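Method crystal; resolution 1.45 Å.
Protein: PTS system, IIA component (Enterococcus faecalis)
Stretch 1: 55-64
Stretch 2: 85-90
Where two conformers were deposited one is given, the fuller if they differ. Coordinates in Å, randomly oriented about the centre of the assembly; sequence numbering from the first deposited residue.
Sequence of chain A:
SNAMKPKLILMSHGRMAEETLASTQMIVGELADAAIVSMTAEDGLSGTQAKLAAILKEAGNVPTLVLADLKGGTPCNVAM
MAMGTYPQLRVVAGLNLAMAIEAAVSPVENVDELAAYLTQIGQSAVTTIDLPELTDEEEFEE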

ATOM      1  N   ILE A  55     -16.536   3.006  15.152  1.00 21.60           N
ATOM      2  CA  ILE A  55     -16.968   2.342  13.938  1.00 22.14           C
ATOM      3  C   ILE A  55     -17.575   0.975  14.246  1.00 21.85           C
ATOM      4  O   ILE A  55     -18.671   0.634  13.767  1.00 22.56           O
ATOM      5  CB  ILE A  55     -15.762   2.157  13.011  1.00 22.48           C
ATOM      6  CG1 ILE A  55     -15.274   3.535  12.531  1.00 22.65           C
ATOM      7  CG2 ILE A  55     -16.123   1.252  11.838  1.00 23.51           C
ATOM      8  CD1 ILE A  55     -13.876   3.501  11.920  1.00 22.43           C
ATOM      9  N   LEU A  56     -16.899   0.188  15.078  1.00 22.02           N
ATOM     10  CA  LEU A  56     -17.375  -1.184  15.361  1.00 20.93           C
ATOM     11  C   LEU A  56     -18.670  -1.176  16.184  1.00 23.33           C
ATOM     12  O   LEU A  56     -19.540  -2.044  15.989  1.00 24.06           O
ATOM     13  CB  LEU A  56     -16.322  -1.994  16.092  1.00 20.77           C
ATOM     14  CG  LEU A  56     -15.022  -2.312  15.318  1.00 19.46           C
ATOM     15  CD1 LEU A  56     -14.084  -3.122  16.199  1.00 20.04           C
ATOM     16  CD2 LEU A  56     -15.241  -3.060  14.018  1.00 20.64           C
ATOM     17  N   LYS A  57     -18.782  -0.210  17.081  1.00 24.51           N
ATOM     18  CA  LYS A  57     -19.990  -0.093  17.919  0.70 26.56           C
ATOM     19  C   LYS A  57     -21.188   0.286  17.078  1.00 27.95           C
ATOM     20  O   LYS A  57     -22.307  -0.204  17.326  1.00 29.46           O
ATOM     21  CB  LYS A  57     -19.808   0.938  19.023  0.70 26.94           C
ATOM     22  CG  LYS A  57     -18.914   0.487  20.145  0.70 28.80           C
ATOM     23  CD  LYS A  57     -18.734   1.597  21.192  0.70 30.67           C
ATOM     24  CE  LYS A  57     -17.697   1.213  22.252  0.70 32.74           C
ATOM     25  NZ  LYS A  57     -17.346   2.417  23.120  0.70 34.43           N
ATOM     26  N   GLU A  58     -20.961   1.160  16.101  1.00 28.93           N
ATOM     27  CA  GLU A  58     -22.013   1.621  15.209  0.60 30.55           C
ATOM     28  C   GLU A  58     -22.564   0.440  14.399  1.00 30.35           C
ATOM     29  O   GLU A  58     -23.784   0.364  14.159  1.00 31.11           O
ATOM     30  CB  GLU A  58     -21.492   2.734  14.292  0.60 30.99           C
ATOM     31  CG  GLU A  58     -22.413   3.099  13.116  0.60 30.53           C
ATOM     32  CD  GLU A  58     -23.656   3.878  13.531  0.60 38.88           C
ATOM     33  OE1 GLU A  58     -23.748   4.322  14.699  0.60 31.83           O
ATOM     34  OE2 GLU A  58     -24.542   4.044  12.669  0.60 33.45           O
ATOM     35  N   ALA A  59     -21.689  -0.480  13.988  1.00 29.41           N
ATOM     36  CA  ALA A  59     -22.090  -1.589  13.127  1.00 29.03           C
ATOM     37  C   ALA A  59     -22.606  -2.833  13.865  1.00 29.11           C
ATOM     38  O   ALA A  59     -23.331  -3.669  13.273  1.00 29.92           O
ATOM     39  CB  ALA A  59     -20.947  -1.977  12.176  1.00 29.23           C
ATOM     40  N   GLY A  60     -22.268  -2.966  15.140  1.00 27.45           N
ATOM     41  CA  GLY A  60     -22.609  -4.175  15.897  1.00 26.53           C
ATOM     42  C   GLY A  60     -21.975  -5.459  15.362  1.00 25.26           C
ATOM     43  O   GLY A  60     -20.901  -5.423  14.714  1.00 25.84           O
ATOM     44  N   ASN A  61     -22.617  -6.589  15.646  1.00 24.54           N
ATOM     45  CA  ASN A  61     -22.063  -7.906  15.375  1.00 23.80           C
ATOM     46  C   ASN A  61     -22.284  -8.317  13.930  1.00 23.66           C
ATOM     47  O   ASN A  61     -23.066  -9.245  13.619  1.00 23.72           O
ATOM     48  CB  ASN A  61     -22.622  -8.957  16.373  1.00 24.53           C
ATOM     49  CG  ASN A  61     -21.942 -10.320  16.245  1.00 26.35           C
ATOM     50  OD1 ASN A  61     -20.941 -10.477  15.533  1.00 28.84           O
ATOM     51  ND2 ASN A  61     -22.501 -11.330  16.920  1.00 28.95           N
ATOM     52  N   VAL A  62     -21.616  -7.584  13.039  1.00 23.04           N
ATOM     53  CA  VAL A  62     -21.680  -7.838  11.611  0.60 22.74           C
ATOM     54  C   VAL A  62     -20.320  -8.344  11.097  1.00 22.36           C
ATOM     55  O   VAL A  62     -19.283  -7.865  11.548  1.00 22.62           O
ATOM     56  CB  VAL A  62     -22.110  -6.553  10.892  0.60 23.14           C
ATOM     57  CG1 VAL A  62     -21.200  -5.389  11.257  0.60 24.54           C
ATOM     58  CG2 VAL A  62     -22.230  -6.756   9.390  0.60 23.07           C
ATOM     59  N   PRO A  63     -20.301  -9.327  10.183  1.00 20.47           N
ATOM     60  CA  PRO A  63     -19.001  -9.720   9.598  1.00 20.60           C
ATOM     61  C   PRO A  63     -18.257  -8.518   9.033  1.00 20.78           C
ATOM     62  O   PRO A  63     -18.832  -7.686   8.312  1.00 21.08           O
ATOM     63  CB  PRO A  63     -19.397 -10.699   8.484  1.00 21.03           C
ATOM     64  CG  PRO A  63     -20.670 -11.321   9.025  1.00 22.88           C
ATOM     65  CD  PRO A  63     -21.407 -10.173   9.659  1.00 20.03           C
ATOM     66  N   THR A  64     -17.004  -8.389   9.461  1.00 20.58           N
ATOM     67  CA  THR A  64     -16.203  -7.207   9.172  1.00 20.96           C
ATOM     68  C   THR A  64     -14.760  -7.577   8.936  1.00 20.73           C
ATOM     69  O   THR A  64     -14.234  -8.447   9.629  1.00 20.70           O
ATOM     70  CB  THR A  64     -16.262  -6.243  10.366  1.00 21.06           C
ATOM     71  OG1 THR A  64     -17.621  -5.788  10.544  1.00 21.02           O
ATOM     72  CG2 THR A  64     -15.355  -5.030  10.106  1.00 22.19           C
ATOM     73  N   THR A  85     -13.577  -8.970  21.256  1.00 24.47           N
ATOM     74  CA  THR A  85     -14.917  -8.484  21.534  1.00 25.01           C
ATOM     75  C   THR A  85     -15.881  -8.810  20.382  1.00 24.27           C
ATOM     76  O   THR A  85     -17.063  -9.088  20.625  1.00 24.57           O
ATOM     77  CB  THR A  85     -14.874  -6.976  21.775  1.00 25.80           C
ATOM     78  OG1 THR A  85     -14.102  -6.725  22.951  1.00 29.24           O
ATOM     79  CG2 THR A  85     -16.276  -6.373  21.950  1.00 27.46           C
ATOM     80  N   TYR A  86     -15.379  -8.757  19.140  1.00 22.35           N
ATOM     81  CA  TYR A  86     -16.212  -8.874  17.913  1.00 21.72           C
ATOM     82  C   TYR A  86     -15.916 -10.165  17.205  1.00 21.97           C
ATOM     83  O   TYR A  86     -14.928 -10.271  16.483  1.00 22.96           O
ATOM     84  CB  TYR A  86     -15.967  -7.667  16.981  1.00 21.26           C
ATOM     85  CG  TYR A  86     -16.510  -6.381  17.549  1.00 20.60           C
ATOM     86  CD1 TYR A  86     -17.838  -5.994  17.318  1.00 19.55           C
ATOM     87  CD2 TYR A  86     -15.719  -5.582  18.389  1.00 19.82           C
ATOM     88  CE1 TYR A  86     -18.332  -4.824  17.877  1.00 20.98           C
ATOM     89  CE2 TYR A  86     -16.205  -4.405  18.954  1.00 22.56           C
ATOM     90  CZ  TYR A  86     -17.526  -4.052  18.705  1.00 22.66           C
ATOM     91  OH  TYR A  86     -18.089  -2.913  19.210  1.00 25.47           O
ATOM     92  N   PRO A  87     -16.770 -11.188  17.407  1.00 22.51           N
ATOM     93  CA  PRO A  87     -16.436 -12.526  16.930  1.00 21.79           C
ATOM     94  C   PRO A  87     -16.452 -12.703  15.396  1.00 21.84           C
ATOM     95  O   PRO A  87     -15.902 -13.684  14.853  1.00 22.64           O
ATOM     96  CB  PRO A  87     -17.537 -13.405  17.566  1.00 21.68           C
ATOM     97  CG  PRO A  87     -18.672 -12.516  17.795  1.00 23.89           C
ATOM     98  CD  PRO A  87     -18.073 -11.163  18.113  1.00 22.84           C
ATOM     99  N   GLN A  88     -17.040 -11.752  14.682  1.00 21.82           N
ATOM    100  CA  GLN A  88     -17.057 -11.862  13.224  1.00 20.96           C
ATOM    101  C   GLN A  88     -16.156 -10.831  12.544  1.00 21.40           C
ATOM    102  O   GLN A  88     -16.328 -10.557  11.355  1.00 21.94           O
ATOM    103  CB  GLN A  88     -18.492 -11.733  12.710  1.00 21.59           C
ATOM    104  CG  GLN A  88     -19.465 -12.738  13.372  1.00 21.57           C
ATOM    105  CD  GLN A  88     -20.743 -12.858  12.614  1.00 26.73           C
ATOM    106  OE1 GLN A  88     -21.695 -12.159  12.913  1.00 29.32           O
ATOM    107  NE2 GLN A  88     -20.750 -13.687  11.574  1.00 27.98           N
ATOM    108  N   LEU A  89     -15.201 -10.284  13.317  1.00 20.66           N
ATOM    109  CA  LEU A  89     -14.196  -9.375  12.793  1.00 19.64           C
ATOM    110  C   LEU A  89     -12.947 -10.157  12.481  1.00 19.34           C
ATOM    111  O   LEU A  89     -12.523 -10.991  13.288  1.00 20.20           O
ATOM    112  CB  LEU A  89     -13.864  -8.326  13.866  1.00 20.46           C
ATOM    113  CG  LEU A  89     -12.645  -7.414  13.588  1.00 20.01           C
ATOM    114  CD1 LEU A  89     -12.939  -6.499  12.404  1.00 21.51           C
ATOM    115  CD2 LEU A  89     -12.310  -6.581  14.818  1.00 20.00           C
ATOM    116  N   ARG A  90     -12.358  -9.914  11.302  1.00 19.17           N
ATOM    117  CA  ARG A  90     -11.042 -10.453  10.969  1.00 18.40           C
ATOM    118  C   ARG A  90     -10.122  -9.299  10.557  1.00 19.21           C
ATOM    119  O   ARG A  90     -10.600  -8.199  10.250  1.00 19.63           O
ATOM    120  CB  ARG A  90     -11.118 -11.507   9.850  1.00 19.50           C
ATOM    121  CG  ARG A  90     -12.118 -12.673  10.114  1.00 21.33           C
ATOM    122  CD  ARG A  90     -11.548 -13.714  11.111  1.00 22.24           C
ATOM    123  NE  ARG A  90     -12.500 -14.803  11.339  1.00 23.47           N
ATOM    124  CZ  ARG A  90     -13.605 -14.738  12.089  1.00 25.20           C
ATOM    125  NH1 ARG A  90     -13.913 -13.651  12.801  1.00 23.68           N
ATOM    126  NH2 ARG A  90     -14.412 -15.813  12.138  1.00 24.58           N
TER

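A helix and the strand that follows it can both pack against one neighbouring segment, the helix through side chains and the strand through its backbone, and this IIA component offers a compact example. In the first stretch the helix runs to Ala-59; Gly-60 then leaves helical geometry with a phi of 62°, a value that favours glycine, and the chain proceeds through Pro-63 to Thr-64. In the second, a type I turn from Tyr-86 to Leu-89, closed by Leu-89 N to Tyr-86 O at 3.2 Å, leads into the strand.

The two stretches meet in parallel register, Thr-64 beside Leu-89. Thr-64 is held at both its polar backbone atoms: its N donates to Gln-88 O (3.0 Å), and its O accepts from Arg-90 N (2.9 Å), both nearly straight. Two CA-H...O contacts reinforce the pairing, Pro-63 CA to Gln-88 O and Leu-89 CA to Thr-64 O, each 3.3 Å. Proline, lacking an amide hydrogen, can still contribute here through its CA.

Thr-64 and Leu-89 direct their side chains to the same face of the sheet, where Thr-64 CG2 lies 3.6 Å from Leu-89 CD1. The threonine serves two surroundings: its methyl joins this buried packing, while OG1 donates to Val-62 O at 2.8 Å.

Within the helix, Leu-56 points toward the second stretch. Its CB sits over one face of the Tyr-86 ring, 3.5 Å from Tyr-86 CZ, and its CD1 reaches within 4.1 Å of Leu-89 CD2. Leucine thus bridges aromatic and aliphatic neighbours, while the broad tyrosine ring spans the gap to the helix. Arg-90 secures the turn itself: its NH1 donates to Pro-87 O (2.9 Å) and Leu-89 O (3.0 Å). Altogether the contact buries 544 Å², counting both sides.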